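Local coordinates for protein D-alanine--D-alanine ligase (Coxiella burnetii, PDB 3TQT) that probably joins two D-alanine molecules into D-alanyl-D-alanine at the expense of ATP, a step in building the peptidoglycan of the bacterial cell wall, at residues R74-I78 and P86-L90; A99-P104 and L125-G129; G152-V156 and K311-N315; E182-V188 and R218-R224; G227-E231 and L244-P250. One frame throughout, in Å; residues are numbered along the deposited sequence.

Interaction 1 (R74-I78 and P86-L90)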
# COMPACT_ATOMS: atom_id res chain seq x y z
N ARG A 74 -20.43 -19.44 8.02
CA ARG A 74 -19.80 -20.53 7.28
C ARG A 74 -18.34 -20.23 6.99
O ARG A 74 -18.01 -19.19 6.42
CB ARG A 74 -20.53 -20.74 5.95
CG ARG A 74 -22.05 -20.85 6.03
CD ARG A 74 -22.70 -20.38 4.72
NE ARG A 74 -23.89 -21.14 4.34
CZ ARG A 74 -25.13 -20.67 4.39
NH1 ARG A 74 -25.35 -19.43 4.81
NH2 ARG A 74 -26.15 -21.43 4.02
N PRO A 75 -17.45 -21.16 7.38
CA PRO A 75 -16.03 -21.06 7.02
C PRO A 75 -15.86 -20.92 5.51
O PRO A 75 -16.42 -21.69 4.74
CB PRO A 75 -15.46 -22.39 7.51
CG PRO A 75 -16.36 -22.79 8.62
CD PRO A 75 -17.73 -22.34 8.21
N ILE A 76 -15.10 -19.92 5.09
CA ILE A 76 -14.89 -19.73 3.67
C ILE A 76 -13.43 -19.50 3.37
O ILE A 76 -12.64 -19.12 4.24
CB ILE A 76 -15.68 -18.54 3.11
CG1 ILE A 76 -15.40 -17.28 3.94
CG2 ILE A 76 -17.17 -18.87 3.02
CD1 ILE A 76 -15.62 -15.98 3.15
N THR A 77 -13.08 -19.74 2.12
CA THR A 77 -11.84 -19.20 1.60
C THR A 77 -12.19 -18.42 0.35
O THR A 77 -13.34 -18.08 0.13
CB THR A 77 -10.79 -20.28 1.36
OG1 THR A 77 -9.58 -19.64 0.94
CG2 THR A 77 -11.26 -21.27 0.30
N ILE A 78 -11.20 -18.12 -0.47
CA ILE A 78 -11.46 -17.29 -1.63
C ILE A 78 -11.23 -18.09 -2.90
O ILE A 78 -10.53 -19.09 -2.90
CB ILE A 78 -10.63 -15.99 -1.63
CG1 ILE A 78 -9.14 -16.30 -1.64
CG2 ILE A 78 -10.98 -15.13 -0.42
CD1 ILE A 78 -8.27 -15.08 -1.54
N PRO A 86 -16.25 -14.63 -5.44
CA PRO A 86 -14.91 -14.71 -4.85
C PRO A 86 -14.85 -15.57 -3.59
O PRO A 86 -13.75 -16.00 -3.23
CB PRO A 86 -14.60 -13.26 -4.50
CG PRO A 86 -15.94 -12.65 -4.24
CD PRO A 86 -16.87 -13.32 -5.21
N TRP A 87 -15.98 -15.79 -2.92
CA TRP A 87 -15.99 -16.51 -1.65
C TRP A 87 -16.39 -17.95 -1.89
O TRP A 87 -17.38 -18.22 -2.59
CB TRP A 87 -16.99 -15.90 -0.68
CG TRP A 87 -17.00 -14.42 -0.63
CD1 TRP A 87 -18.10 -13.61 -0.65
CD2 TRP A 87 -15.86 -13.55 -0.56
NE1 TRP A 87 -17.71 -12.28 -0.58
CE2 TRP A 87 -16.35 -12.22 -0.53
CE3 TRP A 87 -14.48 -13.76 -0.52
CZ2 TRP A 87 -15.50 -11.12 -0.46
CZ3 TRP A 87 -13.64 -12.66 -0.43
CH2 TRP A 87 -14.15 -11.36 -0.41
N GLN A 88 -15.66 -18.87 -1.29
CA GLN A 88 -15.93 -20.29 -1.51
C GLN A 88 -16.04 -20.99 -0.18
O GLN A 88 -15.15 -20.89 0.65
CB GLN A 88 -14.80 -20.93 -2.31
CG GLN A 88 -15.03 -22.40 -2.61
CD GLN A 88 -14.02 -22.94 -3.59
OE1 GLN A 88 -13.69 -22.29 -4.58
NE2 GLN A 88 -13.51 -24.13 -3.31
N SER A 89 -17.14 -21.71 0.02
CA SER A 89 -17.35 -22.41 1.28
C SER A 89 -16.35 -23.55 1.44
O SER A 89 -15.96 -24.17 0.46
CB SER A 89 -18.78 -22.95 1.35
OG SER A 89 -19.06 -23.77 0.23
N LEU A 90 -15.95 -23.82 2.68
CA LEU A 90 -14.95 -24.85 2.97
C LEU A 90 -15.54 -26.25 3.20
O LEU A 90 -16.64 -26.39 3.75
CB LEU A 90 -14.08 -24.44 4.15
CG LEU A 90 -13.05 -23.36 3.80
CD1 LEU A 90 -12.22 -22.98 5.01
CD2 LEU A 90 -12.15 -23.87 2.68
O HOH W 1 -18.33 -23.62 4.78
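Leu-90 lies across the opposite strand, with CD1 4.1 Å from Pro-75 CB and CD2 3.6 Å from Thr-77 CG2, and sits over the backbone of Ile-76, its CG 3.9 Å from Ile-76 C. On the face carrying Ile-78 and Trp-87, the broad indole is bordered by two isoleucines. Ile-78 CG2 lies against the ring edge, 3.6 Å from Trp-87 CZ3, while Ile-76 CD1 comes to 4.1 Å from Trp-87 CB; the branched isoleucines fill the space beside the indole. Its NE1 is hydrogen-bonded to Ser-8 OG. On the face of Thr-77 and Gln-88, the short threonine side chain puts OG1 within hydrogen-bonding distance of Ile-78 O of the second subunit. Paired backbone bonds (Thr-77 N to Gln-88 O and Gln-88 N to Thr-77 O, both 2.8 Å) and Leu-90 N to Pro-75 O (3.0 Å) fix the register. This is a twisted antiparallel beta hairpin within the mixed sheet of the N-terminal domain, placed at the dimer interface.

Interaction 2 (A99-P104 and L125-G129); sequences ADCVFP and LPYVG
Residues 101-104 and 125-128 are extended and advance in the same direction, with Cys-101 beside Pro-126, Val-102 beside Tyr-127 (CA-CA 4.4 Å) and Phe-103 beside Val-128. Val-102 spends both its backbone polar atoms on this partner: its N donates to Pro-126 O (2.9 Å), and its O accepts from Val-128 N (2.8 Å). Tyr-127 CA adds a CA-H...O contact to Val-102 O at 3.1 Å. By strand alternation, Cys-101 and Phe-103 turn their backbone bonds to the other side, to His-6 and Ser-8 of strand 5-12. With helix 115-122 lying between them in sequence, strand 101-104 and this bridged segment resemble a beta-alpha-beta unit at the border of the Rossmann-like N-terminal domain. Across these two segments neither proline is asked for an N-H: Pro-126 takes part through its O, and Pro-104 sets CD 3.3 Å from Val-128 O. Tyr-127 (chi1 p, chi2 92°) sends its ring away, its OH bonded to Glu-121 and its O to Arg-354; Asp-100 OD2 accepts from His-6 N. Apolar residues fill the rest. Val-128 (t) points at the strand, CG2 over the face of Phe-103 (chi1 -147°) in a CH-pi contact, 3.9 Å from the centroid, while Leu-125 (m, t) brings CD1 to 3.9 Å from CG2 of Val-102 (t). Gly-129 adopts phi/psi 91/-161°, where a CB would collide with the Val-128 carbonyl.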
# COMPACT_ATOMS: atom_id res chain seq x y z
N ALA A 99 -20.15 -11.60 -4.98
CA ALA A 99 -19.92 -10.28 -4.41
C ALA A 99 -19.72 -9.31 -5.56
O ALA A 99 -18.84 -9.50 -6.40
CB ALA A 99 -18.71 -10.30 -3.48
N ASP A 100 -20.56 -8.29 -5.63
CA ASP A 100 -20.44 -7.26 -6.66
C ASP A 100 -19.62 -6.10 -6.15
O ASP A 100 -19.09 -5.30 -6.93
CB ASP A 100 -21.82 -6.78 -7.05
CG ASP A 100 -22.62 -7.85 -7.72
OD1 ASP A 100 -22.05 -8.50 -8.62
OD2 ASP A 100 -23.80 -8.06 -7.34
N CYS A 101 -19.54 -5.99 -4.83
CA CYS A 101 -18.76 -4.93 -4.22
C CYS A 101 -18.50 -5.28 -2.77
O CYS A 101 -19.36 -5.86 -2.09
CB CYS A 101 -19.47 -3.58 -4.34
SG CYS A 101 -18.54 -2.17 -3.65
N VAL A 102 -17.30 -4.97 -2.31
CA VAL A 102 -16.91 -5.29 -0.95
C VAL A 102 -16.79 -4.02 -0.14
O VAL A 102 -16.31 -3.00 -0.63
CB VAL A 102 -15.57 -6.07 -0.93
CG1 VAL A 102 -15.08 -6.26 0.48
CG2 VAL A 102 -15.74 -7.40 -1.66
N PHE A 103 -17.27 -4.06 1.09
CA PHE A 103 -17.19 -2.92 1.97
C PHE A 103 -16.21 -3.31 3.07
O PHE A 103 -16.59 -3.96 4.03
CB PHE A 103 -18.57 -2.64 2.56
CG PHE A 103 -18.85 -1.19 2.82
CD1 PHE A 103 -19.92 -0.55 2.22
CD2 PHE A 103 -18.01 -0.46 3.65
CE1 PHE A 103 -20.17 0.78 2.47
CE2 PHE A 103 -18.26 0.87 3.90
CZ PHE A 103 -19.34 1.49 3.30
N PRO A 104 -14.93 -2.95 2.91
CA PRO A 104 -13.95 -3.32 3.92
C PRO A 104 -14.26 -2.49 5.17
O PRO A 104 -14.29 -1.26 5.09
CB PRO A 104 -12.61 -2.91 3.30
CG PRO A 104 -12.91 -2.44 1.92
CD PRO A 104 -14.35 -2.07 1.88
N LEU A 125 -11.99 -7.41 -7.25
CA LEU A 125 -13.31 -7.04 -6.76
C LEU A 125 -13.41 -5.54 -6.54
O LEU A 125 -12.48 -4.92 -6.04
CB LEU A 125 -13.61 -7.72 -5.44
CG LEU A 125 -13.76 -9.24 -5.48
CD1 LEU A 125 -13.81 -9.78 -4.06
CD2 LEU A 125 -15.01 -9.63 -6.27
N PRO A 126 -14.56 -4.95 -6.90
CA PRO A 126 -14.75 -3.55 -6.50
C PRO A 126 -14.80 -3.48 -4.98
O PRO A 126 -15.35 -4.39 -4.35
CB PRO A 126 -16.11 -3.18 -7.10
CG PRO A 126 -16.37 -4.23 -8.17
CD PRO A 126 -15.70 -5.47 -7.66
N TYR A 127 -14.23 -2.44 -4.39
CA TYR A 127 -14.33 -2.29 -2.95
C TYR A 127 -14.37 -0.82 -2.53
O TYR A 127 -13.81 0.06 -3.21
CB TYR A 127 -13.21 -3.04 -2.22
CG TYR A 127 -11.83 -2.55 -2.55
CD1 TYR A 127 -11.21 -1.57 -1.77
CD2 TYR A 127 -11.13 -3.09 -3.62
CE1 TYR A 127 -9.95 -1.14 -2.06
CE2 TYR A 127 -9.85 -2.65 -3.93
CZ TYR A 127 -9.27 -1.69 -3.14
OH TYR A 127 -8.01 -1.26 -3.45
N VAL A 128 -15.03 -0.58 -1.41
CA VAL A 128 -15.21 0.78 -0.92
C VAL A 128 -13.93 1.36 -0.33
O VAL A 128 -13.17 0.66 0.36
CB VAL A 128 -16.33 0.82 0.11
CG1 VAL A 128 -16.34 2.18 0.84
CG2 VAL A 128 -17.66 0.52 -0.58
N GLY A 129 -13.70 2.63 -0.60
CA GLY A 129 -12.67 3.38 0.11
C GLY A 129 -11.30 3.37 -0.53
O GLY A 129 -11.14 3.07 -1.71

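Interaction 3 (G152-V156 and K311-N315); sequences GIPVV and KVLVN
Gly-152, at phi/psi 84/10°, is the C-prime residue of a Schellman motif that ends helix 141-150, with Gly-152 N reaching Arg-149 O and Ile-153 N reaching Leu-148 O. Residues 153-156 then run extended and cross 311-315 steeply, their end-to-end directions 79° apart, so the backbones meet in a single bridge: Val-155 beside Val-314, CA-CA 4.5 Å. Val-314 is bonded twice, its N donating to Pro-154 O (3.0 Å) and its O accepting from Val-156 N (3.0 Å). Strand 312-318 borders the five-stranded antiparallel sheet of the ATP-grasp domain, and its other side bonds to strand 298-306. Pro-154 needs no N-H here; its CA-to-CB bond points toward the strand, CB 3.9 Å from Leu-313 CD2 (m, t) and 4.0 Å from Lys-311 CE, using the lysine's aliphatic part. Branched valines and isoleucine suit the buried extended chain: Ile-153 CG2 (chi1 m) sits 3.7 Å from Val-314 CG2 (chi1 t), and Val-156 CG2 (chi1 t) 3.9 Å from Leu-313 CB. Asn-315 (chi1 -159°) sets OD1 3.5 Å from Val-156 CB. That OD1 and Val-156 O both accept from Lys-145 NZ, close to the predicted ATP and magnesium sites.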
# COMPACT_ATOMS: atom_id res chain seq x y z
N GLY A 152 2.30 21.13 0.25
CA GLY A 152 1.93 22.42 0.81
C GLY A 152 0.75 22.41 1.77
O GLY A 152 0.24 23.47 2.14
N ILE A 153 0.31 21.23 2.19
CA ILE A 153 -0.78 21.19 3.16
C ILE A 153 -0.24 21.34 4.58
O ILE A 153 0.71 20.67 4.96
CB ILE A 153 -1.66 19.94 2.99
CG1 ILE A 153 -2.50 20.10 1.72
CG2 ILE A 153 -2.56 19.73 4.21
CD1 ILE A 153 -3.27 18.88 1.32
N PRO A 154 -0.84 22.25 5.35
CA PRO A 154 -0.39 22.54 6.72
C PRO A 154 -0.62 21.31 7.59
O PRO A 154 -1.76 20.84 7.62
CB PRO A 154 -1.32 23.67 7.17
CG PRO A 154 -1.98 24.17 5.91
CD PRO A 154 -2.04 23.01 4.98
N VAL A 155 0.41 20.80 8.25
CA VAL A 155 0.22 19.68 9.17
C VAL A 155 0.86 19.96 10.53
O VAL A 155 1.76 20.79 10.65
CB VAL A 155 0.80 18.35 8.61
CG1 VAL A 155 0.20 18.06 7.24
CG2 VAL A 155 2.30 18.45 8.51
N VAL A 156 0.38 19.27 11.55
CA VAL A 156 1.04 19.26 12.84
C VAL A 156 2.43 18.68 12.64
O VAL A 156 2.57 17.62 12.02
CB VAL A 156 0.26 18.41 13.86
CG1 VAL A 156 1.02 18.33 15.18
CG2 VAL A 156 -1.14 18.99 14.07
N LYS A 311 -5.31 28.58 13.29
CA LYS A 311 -4.54 27.91 12.25
C LYS A 311 -5.05 26.49 12.10
O LYS A 311 -5.16 25.75 13.08
CB LYS A 311 -3.05 27.93 12.58
CG LYS A 311 -2.17 27.18 11.59
CD LYS A 311 -2.10 27.86 10.23
CE LYS A 311 -1.24 27.04 9.25
NZ LYS A 311 -1.25 27.58 7.85
N VAL A 312 -5.36 26.11 10.87
CA VAL A 312 -5.91 24.79 10.58
C VAL A 312 -4.80 23.83 10.17
O VAL A 312 -4.10 24.06 9.18
CB VAL A 312 -6.99 24.88 9.50
CG1 VAL A 312 -7.63 23.51 9.25
CG2 VAL A 312 -8.05 25.90 9.92
N LEU A 313 -4.66 22.75 10.93
CA LEU A 313 -3.56 21.82 10.77
C LEU A 313 -4.08 20.39 10.66
O LEU A 313 -4.81 19.92 11.53
CB LEU A 313 -2.63 21.89 11.98
CG LEU A 313 -2.03 23.26 12.28
CD1 LEU A 313 -1.23 23.21 13.59
CD2 LEU A 313 -1.15 23.69 11.10
N VAL A 314 -3.68 19.71 9.59
CA VAL A 314 -4.06 18.32 9.45
C VAL A 314 -3.23 17.51 10.44
O VAL A 314 -2.02 17.71 10.55
CB VAL A 314 -3.84 17.79 8.02
CG1 VAL A 314 -4.17 16.31 7.97
CG2 VAL A 314 -4.69 18.56 7.02
N ASN A 315 -3.88 16.62 11.17
CA ASN A 315 -3.13 15.67 11.98
C ASN A 315 -3.12 14.26 11.40
O ASN A 315 -2.13 13.55 11.50
CB ASN A 315 -3.67 15.61 13.40
CG ASN A 315 -2.65 15.05 14.38
OD1 ASN A 315 -1.46 15.37 14.30
ND2 ASN A 315 -3.10 14.19 15.29

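Interaction 4 (E182-V188 and R218-R224)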
# COMPACT_ATOMS: atom_id res chain seq x y z
N GLU A 182 5.22 20.00 26.17
CA GLU A 182 4.87 18.58 26.20
C GLU A 182 4.87 17.96 24.81
O GLU A 182 4.45 18.58 23.84
CB GLU A 182 3.50 18.39 26.87
CG GLU A 182 3.04 16.92 26.96
CD GLU A 182 1.99 16.69 28.04
OE1 GLU A 182 0.79 16.82 27.74
OE2 GLU A 182 2.36 16.37 29.18
N LEU A 183 5.33 16.72 24.73
CA LEU A 183 5.39 15.97 23.48
C LEU A 183 4.53 14.71 23.54
O LEU A 183 4.22 14.20 24.61
CB LEU A 183 6.83 15.53 23.20
CG LEU A 183 7.83 16.47 22.54
CD1 LEU A 183 7.46 17.92 22.68
CD2 LEU A 183 9.23 16.20 23.07
N PHE A 184 4.16 14.22 22.36
CA PHE A 184 3.56 12.91 22.22
C PHE A 184 4.55 11.97 21.56
O PHE A 184 5.16 12.31 20.55
CB PHE A 184 2.29 12.99 21.37
CG PHE A 184 1.14 13.61 22.08
CD1 PHE A 184 0.72 13.10 23.30
CD2 PHE A 184 0.49 14.71 21.55
CE1 PHE A 184 -0.33 13.68 23.98
CE2 PHE A 184 -0.58 15.29 22.23
CZ PHE A 184 -0.98 14.77 23.44
N VAL A 185 4.69 10.78 22.12
CA VAL A 185 5.43 9.73 21.44
C VAL A 185 4.41 8.70 20.98
O VAL A 185 3.74 8.08 21.80
CB VAL A 185 6.49 9.09 22.36
CG1 VAL A 185 7.22 7.94 21.65
CG2 VAL A 185 7.48 10.17 22.83
N LYS A 186 4.28 8.56 19.66
CA LYS A 186 3.19 7.83 19.02
C LYS A 186 3.72 6.75 18.08
O LYS A 186 4.64 7.00 17.31
CB LYS A 186 2.40 8.79 18.10
CG LYS A 186 1.49 9.80 18.76
CD LYS A 186 0.71 10.52 17.65
CE LYS A 186 -0.46 11.33 18.18
NZ LYS A 186 -0.03 12.45 19.07
N ALA A 187 3.11 5.57 18.09
CA ALA A 187 3.36 4.62 17.01
C ALA A 187 2.93 5.29 15.70
O ALA A 187 1.91 6.00 15.65
CB ALA A 187 2.58 3.34 17.23
N VAL A 188 3.68 5.08 14.63
CA VAL A 188 3.29 5.66 13.34
C VAL A 188 2.00 5.05 12.80
O VAL A 188 1.21 5.72 12.13
CB VAL A 188 4.38 5.53 12.25
CG1 VAL A 188 5.63 6.33 12.62
CG2 VAL A 188 4.70 4.06 11.98
N ARG A 218 8.30 1.85 13.98
CA ARG A 218 8.66 3.23 13.72
C ARG A 218 7.72 4.10 14.53
O ARG A 218 6.56 3.75 14.74
CB ARG A 218 8.53 3.55 12.24
CG ARG A 218 9.32 4.77 11.79
CD ARG A 218 9.34 4.86 10.24
NE ARG A 218 8.05 5.29 9.70
CZ ARG A 218 7.25 4.52 8.98
NH1 ARG A 218 7.59 3.26 8.68
NH2 ARG A 218 6.10 5.01 8.53
N LEU A 219 8.23 5.20 15.04
CA LEU A 219 7.37 6.07 15.81
C LEU A 219 7.55 7.49 15.34
O LEU A 219 8.45 7.81 14.57
CB LEU A 219 7.67 5.94 17.30
CG LEU A 219 9.03 6.37 17.84
CD1 LEU A 219 9.13 7.90 17.93
CD2 LEU A 219 9.23 5.75 19.23
N MET A 220 6.66 8.35 15.82
CA MET A 220 6.77 9.75 15.55
C MET A 220 6.55 10.50 16.84
O MET A 220 5.72 10.12 17.67
CB MET A 220 5.76 10.18 14.48
CG MET A 220 4.31 9.87 14.83
SD MET A 220 3.32 9.79 13.32
CE MET A 220 3.57 11.45 12.68
N VAL A 221 7.31 11.57 16.99
CA VAL A 221 7.15 12.46 18.12
C VAL A 221 6.45 13.69 17.59
O VAL A 221 6.76 14.16 16.48
CB VAL A 221 8.52 12.83 18.71
CG1 VAL A 221 8.36 13.66 19.99
CG2 VAL A 221 9.34 11.56 18.99
N GLU A 222 5.50 14.20 18.37
CA GLU A 222 4.75 15.39 17.98
C GLU A 222 4.65 16.35 19.14
O GLU A 222 4.62 15.94 20.30
CB GLU A 222 3.33 15.01 17.52
CG GLU A 222 3.31 14.30 16.16
CD GLU A 222 1.91 13.81 15.78
OE1 GLU A 222 1.01 13.86 16.63
OE2 GLU A 222 1.73 13.38 14.62
N PRO A 223 4.61 17.65 18.84
CA PRO A 223 4.39 18.60 19.93
C PRO A 223 2.95 18.50 20.39
O PRO A 223 2.07 18.30 19.55
CB PRO A 223 4.60 19.94 19.24
CG PRO A 223 4.11 19.66 17.84
CD PRO A 223 4.66 18.31 17.53
N ARG A 224 2.69 18.65 21.68
CA ARG A 224 1.31 18.80 22.12
C ARG A 224 0.82 20.20 21.75
O ARG A 224 1.33 21.20 22.24
CB ARG A 224 1.15 18.55 23.62
CG ARG A 224 -0.31 18.48 24.05
CD ARG A 224 -0.46 18.21 25.54
NE ARG A 224 0.23 19.21 26.35
CZ ARG A 224 -0.31 20.36 26.76
NH1 ARG A 224 -1.56 20.67 26.44
NH2 ARG A 224 0.41 21.20 27.50
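Arg-218 opens the pairing: its O accepts from Val-188 N (3.2 Å), while Val-188 CG2 lies over its guanidinium, 3.8 Å from NH2, whose charge is met by Asp-142 and Glu-140. Leu-219, in a non-hydrogen-bonded pair with Ala-187, sets CD2 3.8 Å from Val-185 CG1, on the apolar face of Val-185 and Val-221 packed by helix 202-212. Met-220 and Lys-186 exchange backbone bonds (Met-220 N to Lys-186 O, Lys-186 N to Met-220 O, each 2.9 Å); the thioether brings SD 4.2 Å from Val-188 CG1. Val-221 sets CG1 3.8 Å from Leu-183 CG. Glu-222 pairs with Phe-184 (Phe-184 N to Glu-222 O 2.7 Å, Glu-222 N to Phe-184 O 2.9 Å); its side chain is long enough to bring OE1 to Lys-186 NZ in a salt bridge (3.0 Å), and its OE2 forms another with Lys-145. Pro-223 costs no bond to Leu-183, because that pair is non-hydrogen-bonded. Arg-224 closes the ladder, N to Glu-182 O at 2.8 Å; its NE lies 2.8 Å from Glu-182 OE1 in a salt bridge, although that oxygen is less surely placed. These are the central strands of the four-stranded antiparallel sheet of an ATP-grasp fold, within the predicted ATP-binding region.

Interaction 5 (G227-E231 and L244-P250); sequences GREIE and LPGEIIP
Two extended strands, 228-231 and 246-249, run antiparallel with a strong twist (138° between directions, axes 4.5 Å apart), in the register Glu-231 with Gly-246 and Ile-230 with Glu-247. Backbone bonds come first: Glu-231 N to Gly-246 O and Gly-246 N to Glu-231 O, both 2.7 Å, then Ile-248 N to Glu-229 O, 3.0 Å. A CB on Gly-246 would lie 4.3 Å from Glu-231 O. A water accepts from Glu-229 N (2.8 Å) and donates to Ile-248 O (2.7 Å) and Glu-247 OE2 (2.8 Å), joining the strands. Among charges, Arg-228 NH1 meets Glu-247 OE1 in a salt bridge (3.0 Å, its hydrogen bond weak); Glu-247, extended (t, t), spans the gap. The apolar contact is Ile-230 (m, m) CG2 3.7 Å from Pro-245 CB; the aliphatic CB of Glu-229 packs 3.6 Å from Ile-248 CG2. In this hairpin of the ATP-grasp sheet, Ile-230 and Pro-245 pack on helix 277-293, whereas Glu-231 faces helix 328-335 and Asp-303, a predicted magnesium ligand on strand 298-306.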
# COMPACT_ATOMS: atom_id res chain seq x y z
N GLY A 227 -5.46 23.51 21.05
CA GLY A 227 -6.46 23.75 20.02
C GLY A 227 -7.54 22.70 20.02
O GLY A 227 -7.50 21.74 20.78
N ARG A 228 -8.52 22.90 19.15
CA ARG A 228 -9.64 21.99 19.08
C ARG A 228 -9.37 20.90 18.06
O ARG A 228 -8.71 21.13 17.04
CB ARG A 228 -10.91 22.76 18.73
CG ARG A 228 -11.25 23.84 19.74
CD ARG A 228 -12.73 24.10 19.75
NE ARG A 228 -13.14 25.10 18.78
CZ ARG A 228 -14.40 25.30 18.41
NH1 ARG A 228 -15.38 24.56 18.93
NH2 ARG A 228 -14.69 26.24 17.52
N GLU A 229 -9.87 19.70 18.35
CA GLU A 229 -9.75 18.59 17.41
C GLU A 229 -11.00 18.57 16.55
O GLU A 229 -12.07 18.19 17.00
CB GLU A 229 -9.59 17.27 18.15
CG GLU A 229 -8.42 17.29 19.12
CD GLU A 229 -7.80 15.93 19.29
OE1 GLU A 229 -7.77 15.17 18.30
OE2 GLU A 229 -7.35 15.62 20.41
N ILE A 230 -10.83 19.01 15.30
CA ILE A 230 -11.93 19.17 14.37
C ILE A 230 -11.81 18.08 13.32
O ILE A 230 -10.70 17.70 12.92
CB ILE A 230 -11.87 20.55 13.70
CG1 ILE A 230 -11.89 21.66 14.77
CG2 ILE A 230 -13.00 20.72 12.68
CD1 ILE A 230 -13.10 21.61 15.67
N GLU A 231 -12.94 17.53 12.91
CA GLU A 231 -12.92 16.46 11.92
C GLU A 231 -13.81 16.84 10.75
O GLU A 231 -14.71 17.66 10.88
CB GLU A 231 -13.40 15.16 12.54
CG GLU A 231 -12.63 14.77 13.78
CD GLU A 231 -13.07 13.43 14.32
OE1 GLU A 231 -14.17 12.98 13.94
OE2 GLU A 231 -12.31 12.82 15.10
N LEU A 244 -19.87 19.15 6.74
CA LEU A 244 -19.67 20.15 7.76
C LEU A 244 -18.70 19.57 8.78
O LEU A 244 -18.74 18.37 9.08
CB LEU A 244 -20.99 20.52 8.43
CG LEU A 244 -21.95 21.21 7.46
CD1 LEU A 244 -23.29 21.49 8.11
CD2 LEU A 244 -21.33 22.50 6.92
N PRO A 245 -17.81 20.41 9.31
CA PRO A 245 -16.82 19.98 10.30
C PRO A 245 -17.51 19.50 11.57
O PRO A 245 -18.58 19.99 11.90
CB PRO A 245 -16.05 21.27 10.61
CG PRO A 245 -16.36 22.20 9.48
CD PRO A 245 -17.75 21.86 9.06
N GLY A 246 -16.90 18.54 12.25
CA GLY A 246 -17.38 18.12 13.56
C GLY A 246 -16.24 18.31 14.54
O GLY A 246 -15.12 18.64 14.15
N GLU A 247 -16.53 18.10 15.82
CA GLU A 247 -15.51 18.23 16.84
C GLU A 247 -15.51 17.04 17.77
O GLU A 247 -16.56 16.46 18.06
CB GLU A 247 -15.67 19.52 17.63
CG GLU A 247 -14.73 19.63 18.84
CD GLU A 247 -14.79 20.98 19.53
OE1 GLU A 247 -15.85 21.64 19.45
OE2 GLU A 247 -13.78 21.38 20.14
N ILE A 248 -14.33 16.68 18.24
CA ILE A 248 -14.23 15.65 19.24
C ILE A 248 -13.46 16.24 20.40
O ILE A 248 -12.53 17.02 20.20
CB ILE A 248 -13.50 14.40 18.71
CG1 ILE A 248 -13.64 13.23 19.69
CG2 ILE A 248 -12.04 14.70 18.43
CD1 ILE A 248 -12.95 11.95 19.25
N ILE A 249 -13.89 15.90 21.61
CA ILE A 249 -13.20 16.37 22.80
C ILE A 249 -12.79 15.17 23.63
O ILE A 249 -13.63 14.53 24.28
CB ILE A 249 -14.07 17.30 23.65
CG1 ILE A 249 -14.68 18.42 22.80
CG2 ILE A 249 -13.25 17.88 24.82
CD1 ILE A 249 -16.00 18.04 22.15
N PRO A 250 -11.50 14.85 23.59
CA PRO A 250 -10.96 13.78 24.43
C PRO A 250 -11.31 14.02 25.89
O PRO A 250 -11.31 15.17 26.34
CB PRO A 250 -9.44 13.90 24.22
CG PRO A 250 -9.23 15.20 23.44
CD PRO A 250 -10.49 15.42 22.69
O HOH W 2 -11.62 19.56 20.52

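Overall arrangement
The five contacts fall into two groups on opposite sides of the chain's centre. Interactions 1 and 2 come first in sequence and belong to the N-terminal domain, sharing its mixed sheet; their centres are 16 Å apart, and Pro-86 and Trp-87 pack on Ala-99, Val-102 and Leu-125. Interactions 3, 4 and 5 lie in the ATP-grasp part. The long loop bounded by 152-156 and 311-315 contains 4 and then 5; interactions 3 and 5 share the five-stranded sheet (centres 14 Å apart), and Asn-315 touches Glu-222 of the four-stranded sheet. Interaction 2 remains about 30 Å or more, centre to centre, from this group. The arrangement is consistent with a nucleotide and metal site between the two sheets, as in other ATP-grasp enzymes.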